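Local coordinates for GDSL-like protein (Roseburia intestinalis L1-82, PDB 6HFZ) that removes acetyl groups from acetylated beta-mannans, acting as a two-domain esterase of the SGNH hydrolase clan, at residues T83-V88 with N233-S238; I289-R294 with D333-H338. All coordinates share one frame; numbering follows the deposited sequence.

Contact 1: T83-V88 with N233-S238; sequences TSQFGV and NTYEKS
Val88 makes the apolar part of this contact, its two methyls resting against the turn that leads into strand 237-241. CG2 sits 3.4 Å from the carbonyl oxygen O of Tyr235, while CG1 meets OG of Ser238 at 3.6 Å and looks more loosely onto CB of Tyr235. Chi1 of 64° sets CG1 between the backbone N and the carbonyl carbon and leaves CG2 anti to the N; both methyls thus reach the turn, and a short beta-branched residue suits so close a backbone.

Helix 84-96, which begins here with Thr83 as its N-cap (a weak bond from Gln85 N), belongs to the hydrolase domain; Ser238 already lies on a strand of the second, beta-sheet domain, so the contact lies where the two domains meet.

The flat groups touch at Gln85, whose extended chain brings NE2 to 3.6 Å from CE2 of Tyr235, with amide and ring planes 74° apart. Its OE1 is held by His116 and its NE2 by Thr334, while the Tyr235 hydroxyl pairs with Glu337.

A water donates to Gln85 O (2.9 Å) and to Ser238 OG (3.0 Å), and that small hydroxyl, which also bonds Ser369 OG, donates to Tyr235 O. Within the turn, Asn233 ND2 donates to Glu236 OE2, almost straight and in the amide plane, reaching the anti lone pair of a carboxylate oxygen also bridged to Arg126.

Contact 2: I289-R294 with D333-H338; sequences ISVQYR and DTILEH
A classic beta bulge, in which Ile335 and Leu336 both face Ile289, interrupts the antiparallel pairing of strands 288-295 and 329-336. Ile289 O takes two bonds there, from Ile335 N at 2.8 Å and from Leu336 N at 3.1 Å, the latter directed at a lone pair; Ile289 N returns a bond to Leu336 O. Past the bulge the register moves by one: Ser290 and Thr334 form a non-hydrogen-bonded pair, and Val291 and Asp333 a hydrogen-bonded one, with Val291 N to Asp333 O at 2.9 Å.

On the face carrying Ile289, Val291, Asp333 and Leu336, the aliphatic members pack from strand to strand with short, branched chains, and Ile335, at the bulge, joins them. CB of Ile289 lies 4.0 Å from CB of Leu336, and CG1 of Val291 meets CG1 of Ile335 at 3.9 Å. Tyr293 has its CG between the backbone N and the carbonyl carbon (chi1 60°), and the para hydroxyl at the far end of its ring donates to Asp333 OD2 at 2.6 Å. The oxygen lies at the ring edge, whereas the hydroxyl comes from above the carboxylate, 36° out of its plane. A phenylalanine in place of Tyr293 would probably leave Asp333 OD2 without this donor and its carboxylate freer to turn.

Leu318 of strand 316-319 packs on Val291, Tyr293 and Asp333, and Val316 of the same strand on Ile335. Strand 361-370 pairs with the other edge of 288-295, while the face with Ser290 and Thr334 turns toward helix 84-96.

The centres of contacts 1 and 2 lie about 12 Å apart; contact 1 joins the hydrolase domain to the beta-sheet domain, within which contact 2 lies. Two probable hydrogen bonds run between them: Tyr235 OH to Glu337 OE2 at 2.7 Å, and Gln85 NE2 to Thr334 OG1 at 2.9 Å. His116 ties them further, pairing through ND1 with Glu337 OE2 and through NE2 with Gln85 OE1. Phe86 CD1 packs on Gln292 NE2 at 3.3 Å. Strand 361-370 pairs with both 237-241 and 288-295, so both contacts reach one sheet. The probable catalytic triad, Ser41, His193 and Asp190, belongs to neither contact.

Contact 1: T83-V88 with N233-S238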
loop_
_atom_site.group_PDB
_atom_site.type_symbol
_atom_site.label_atom_id
_atom_site.label_comp_id
_atom_site.label_asym_id
_atom_site.label_seq_id
_atom_site.Cartn_x
_atom_site.Cartn_y
_atom_site.Cartn_z
ATOM N N THR A 83 -0.913 2.759 2.943
ATOM C CA THR A 83 -2.189 2.025 2.821
ATOM C C THR A 83 -2.514 1.769 1.363
ATOM O O THR A 83 -1.809 2.275 0.453
ATOM C CB THR A 83 -3.326 2.864 3.451
ATOM O OG1 THR A 83 -3.566 4.038 2.668
ATOM C CG2 THR A 83 -3.010 3.266 4.874
ATOM N N SER A 84 -3.669 1.126 1.129
ATOM C CA SER A 84 -4.180 0.887 -0.204
ATOM C C SER A 84 -4.583 2.209 -0.863
ATOM O O SER A 84 -4.655 2.269 -2.090
ATOM C CB SER A 84 -5.336 -0.079 -0.191
ATOM O OG SER A 84 -6.460 0.459 0.496
ATOM N N GLN A 85 -4.841 3.259 -0.062
ATOM C CA GLN A 85 -5.156 4.604 -0.647
ATOM C C GLN A 85 -3.908 5.147 -1.375
ATOM O O GLN A 85 -4.017 5.640 -2.495
ATOM C CB GLN A 85 -5.716 5.539 0.427
ATOM C CG GLN A 85 -6.175 6.893 -0.100
ATOM C CD GLN A 85 -6.903 7.643 0.987
ATOM O OE1 GLN A 85 -6.968 7.203 2.135
ATOM N NE2 GLN A 85 -7.448 8.812 0.660
ATOM N N PHE A 86 -2.721 5.013 -0.777
ATOM C CA PHE A 86 -1.499 5.371 -1.528
ATOM C C PHE A 86 -1.257 4.352 -2.651
ATOM O O PHE A 86 -0.897 4.712 -3.775
ATOM C CB PHE A 86 -0.333 5.531 -0.581
ATOM C CG PHE A 86 0.967 5.973 -1.215
ATOM C CD1 PHE A 86 0.993 6.798 -2.332
ATOM C CD2 PHE A 86 2.170 5.618 -0.644
ATOM C CE1 PHE A 86 2.192 7.221 -2.891
ATOM C CE2 PHE A 86 3.369 6.054 -1.197
ATOM C CZ PHE A 86 3.373 6.855 -2.318
ATOM N N GLY A 87 -1.521 3.061 -2.364
ATOM C CA GLY A 87 -1.323 2.000 -3.371
ATOM C C GLY A 87 -2.001 2.256 -4.716
ATOM O O GLY A 87 -1.383 2.058 -5.786
ATOM N N VAL A 88 -3.266 2.632 -4.696
ATOM C CA VAL A 88 -3.995 2.865 -5.966
ATOM C C VAL A 88 -3.404 4.063 -6.725
ATOM O O VAL A 88 -3.326 4.013 -7.979
ATOM C CB VAL A 88 -5.531 2.962 -5.773
ATOM C CG1 VAL A 88 -5.877 4.157 -4.928
ATOM C CG2 VAL A 88 -6.285 2.967 -7.099
ATOM N N ASN A 233 -16.554 3.203 -5.422
ATOM C CA ASN A 233 -15.374 3.013 -6.226
ATOM C C ASN A 233 -14.834 4.355 -6.751
ATOM O O ASN A 233 -14.409 4.444 -7.888
ATOM C CB ASN A 233 -15.623 2.040 -7.368
ATOM C CG ASN A 233 -14.372 1.704 -8.129
ATOM O OD1 ASN A 233 -13.318 1.461 -7.521
ATOM N ND2 ASN A 233 -14.471 1.733 -9.455
ATOM N N THR A 234 -14.791 5.376 -5.889
ATOM C CA THR A 234 -14.363 6.706 -6.318
ATOM C C THR A 234 -12.841 6.916 -6.228
ATOM O O THR A 234 -12.385 8.064 -6.346
ATOM C CB THR A 234 -15.165 7.786 -5.579
ATOM O OG1 THR A 234 -14.860 7.833 -4.197
ATOM C CG2 THR A 234 -16.660 7.605 -5.731
ATOM N N TYR A 235 -12.051 5.857 -5.981
ATOM C CA TYR A 235 -10.576 5.988 -5.879
ATOM C C TYR A 235 -9.864 5.259 -7.027
ATOM O O TYR A 235 -8.649 5.380 -7.136
ATOM C CB TYR A 235 -10.039 5.541 -4.514
ATOM C CG TYR A 235 -10.389 6.481 -3.391
ATOM C CD1 TYR A 235 -11.558 6.323 -2.687
ATOM C CD2 TYR A 235 -9.578 7.561 -3.048
ATOM C CE1 TYR A 235 -11.904 7.182 -1.660
ATOM C CE2 TYR A 235 -9.887 8.409 -2.003
ATOM C CZ TYR A 235 -11.061 8.215 -1.308
ATOM O OH TYR A 235 -11.439 9.062 -0.306
ATOM N N GLU A 236 -10.594 4.575 -7.917
ATOM C CA GLU A 236 -9.955 3.822 -8.980
ATOM C C GLU A 236 -9.083 4.710 -9.875
ATOM O O GLU A 236 -7.999 4.287 -10.311
ATOM C CB GLU A 236 -10.937 3.018 -9.825
ATOM C CG GLU A 236 -10.250 1.939 -10.668
ATOM C CD GLU A 236 -11.132 1.064 -11.566
ATOM O OE1 GLU A 236 -10.569 0.402 -12.482
ATOM O OE2 GLU A 236 -12.360 1.046 -11.344
ATOM N N LYS A 237 -9.555 5.912 -10.187
ATOM C CA LYS A 237 -8.705 6.910 -10.791
ATOM C C LYS A 237 -8.181 7.800 -9.657
ATOM O O LYS A 237 -8.944 8.511 -9.030
ATOM C CB LYS A 237 -9.478 7.709 -11.853
ATOM C CG LYS A 237 -8.593 8.742 -12.523
ATOM C CD LYS A 237 -9.132 9.428 -13.770
ATOM C CE LYS A 237 -8.070 10.355 -14.345
ATOM N NZ LYS A 237 -8.676 11.549 -14.986
ATOM N N SER A 238 -6.891 7.697 -9.365
ATOM C CA SER A 238 -6.246 8.431 -8.287
ATOM C C SER A 238 -4.952 9.025 -8.830
ATOM O O SER A 238 -4.063 8.282 -9.212
ATOM C CB SER A 238 -5.960 7.559 -7.066
ATOM O OG SER A 238 -7.131 7.239 -6.320
HETATM O O HOH W 1 -5.837 7.547 -3.666
#

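Contact 2: I289-R294 with D333-H338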
loop_
_atom_site.group_PDB
_atom_site.type_symbol
_atom_site.label_atom_id
_atom_site.label_comp_id
_atom_site.label_asym_id
_atom_site.label_seq_id
_atom_site.Cartn_x
_atom_site.Cartn_y
_atom_site.Cartn_z
ATOM N N ILE A 289 -10.163 14.520 -2.481
ATOM C CA ILE A 289 -8.854 15.141 -2.336
ATOM C C ILE A 289 -8.186 14.597 -1.084
ATOM O O ILE A 289 -8.753 14.640 -0.005
ATOM C CB ILE A 289 -8.959 16.662 -2.256
ATOM C CG1 ILE A 289 -9.732 17.254 -3.443
ATOM C CG2 ILE A 289 -7.577 17.257 -2.095
ATOM C CD1 ILE A 289 -9.003 17.163 -4.730
ATOM N N SER A 290 -6.916 14.218 -1.224
ATOM C CA SER A 290 -6.130 13.798 -0.120
ATOM C C SER A 290 -4.738 14.445 -0.220
ATOM O O SER A 290 -4.318 14.923 -1.275
ATOM C CB SER A 290 -6.120 12.290 -0.015
ATOM O OG SER A 290 -5.222 11.691 -0.973
ATOM N N VAL A 291 -4.027 14.477 0.893
ATOM C CA VAL A 291 -2.706 15.123 0.894
ATOM C C VAL A 291 -1.692 14.228 1.599
ATOM O O VAL A 291 -1.980 13.632 2.649
ATOM C CB VAL A 291 -2.809 16.500 1.563
ATOM C CG1 VAL A 291 -3.285 16.395 3.008
ATOM C CG2 VAL A 291 -1.488 17.250 1.538
ATOM N N GLN A 292 -0.486 14.145 1.009
ATOM C CA GLN A 292 0.600 13.406 1.593
ATOM C C GLN A 292 1.682 14.370 2.090
ATOM O O GLN A 292 2.047 15.288 1.372
ATOM C CB GLN A 292 1.242 12.490 0.558
ATOM C CG GLN A 292 0.440 11.251 0.204
ATOM C CD GLN A 292 1.316 10.392 -0.687
ATOM O OE1 GLN A 292 1.667 10.812 -1.797
ATOM N NE2 GLN A 292 1.720 9.232 -0.181
ATOM N N TYR A 293 2.229 14.117 3.282
ATOM C CA TYR A 293 3.222 14.997 3.888
ATOM C C TYR A 293 4.008 14.244 4.959
ATOM O O TYR A 293 3.544 13.213 5.456
ATOM C CB TYR A 293 2.576 16.243 4.533
ATOM C CG TYR A 293 1.570 15.960 5.643
ATOM C CD1 TYR A 293 0.269 15.530 5.366
ATOM C CD2 TYR A 293 1.902 16.146 6.979
ATOM C CE1 TYR A 293 -0.663 15.295 6.381
ATOM C CE2 TYR A 293 0.989 15.892 8.003
ATOM C CZ TYR A 293 -0.294 15.462 7.706
ATOM O OH TYR A 293 -1.215 15.268 8.713
ATOM N N ARG A 294 5.171 14.796 5.336
ATOM C CA ARG A 294 5.985 14.132 6.318
ATOM C C ARG A 294 5.511 14.457 7.739
ATOM O O ARG A 294 5.285 15.619 8.089
ATOM C CB ARG A 294 7.454 14.543 6.187
ATOM C CG ARG A 294 8.374 13.961 7.261
ATOM C CD ARG A 294 9.829 14.211 6.860
ATOM N NE ARG A 294 10.194 15.617 6.705
ATOM C CZ ARG A 294 11.139 16.067 5.894
ATOM N NH1 ARG A 294 11.822 15.224 5.125
ATOM N NH2 ARG A 294 11.354 17.369 5.761
ATOM N N ASP A 333 -3.776 12.168 4.501
ATOM C CA ASP A 333 -5.011 12.595 5.142
ATOM C C ASP A 333 -6.051 12.842 4.072
ATOM O O ASP A 333 -5.792 13.569 3.064
ATOM C CB ASP A 333 -4.838 13.852 5.993
ATOM C CG ASP A 333 -4.034 13.750 7.274
ATOM O OD1 ASP A 333 -3.944 12.652 7.852
ATOM O OD2 ASP A 333 -3.570 14.824 7.745
ATOM N N THR A 334 -7.252 12.290 4.274
ATOM C CA THR A 334 -8.326 12.530 3.314
ATOM C C THR A 334 -9.009 13.846 3.688
ATOM O O THR A 334 -9.425 13.979 4.843
ATOM C CB THR A 334 -9.346 11.379 3.246
ATOM O OG1 THR A 334 -8.678 10.172 2.873
ATOM C CG2 THR A 334 -10.440 11.654 2.232
ATOM N N ILE A 335 -9.058 14.805 2.756
ATOM C CA ILE A 335 -9.527 16.192 3.058
ATOM C C ILE A 335 -10.966 16.386 2.581
ATOM O O ILE A 335 -11.756 17.028 3.292
ATOM C CB ILE A 335 -8.572 17.252 2.463
ATOM C CG1 ILE A 335 -7.127 17.060 2.922
ATOM C CG2 ILE A 335 -9.048 18.649 2.789
ATOM C CD1 ILE A 335 -6.975 16.903 4.404
ATOM N N LEU A 336 -11.260 15.925 1.362
ATOM C CA LEU A 336 -12.573 15.953 0.729
ATOM C C LEU A 336 -12.894 14.527 0.295
ATOM O O LEU A 336 -12.067 13.919 -0.388
ATOM C CB LEU A 336 -12.562 16.843 -0.519
ATOM C CG LEU A 336 -13.910 16.979 -1.239
ATOM C CD1 LEU A 336 -14.937 17.658 -0.323
ATOM C CD2 LEU A 336 -13.775 17.728 -2.548
ATOM N N GLU A 337 -14.093 14.041 0.631
ATOM C CA GLU A 337 -14.532 12.745 0.141
ATOM C C GLU A 337 -15.986 12.823 -0.372
ATOM O O GLU A 337 -16.872 13.360 0.304
ATOM C CB GLU A 337 -14.403 11.692 1.237
ATOM C CG GLU A 337 -14.705 10.294 0.725
ATOM C CD GLU A 337 -14.359 9.162 1.677
ATOM O OE1 GLU A 337 -14.931 9.113 2.785
ATOM O OE2 GLU A 337 -13.541 8.311 1.281
ATOM N N HIS A 338 -16.187 12.266 -1.568
ATOM C CA HIS A 338 -17.455 12.151 -2.254
ATOM C C HIS A 338 -18.071 13.546 -2.452
ATOM O O HIS A 338 -19.275 13.709 -2.297
ATOM C CB HIS A 338 -18.389 11.192 -1.526
ATOM C CG HIS A 338 -17.877 9.801 -1.389
ATOM N ND1 HIS A 338 -18.366 8.946 -0.431
ATOM C CD2 HIS A 338 -16.943 9.122 -2.092
ATOM C CE1 HIS A 338 -17.733 7.786 -0.522
ATOM N NE2 HIS A 338 -16.844 7.877 -1.540
#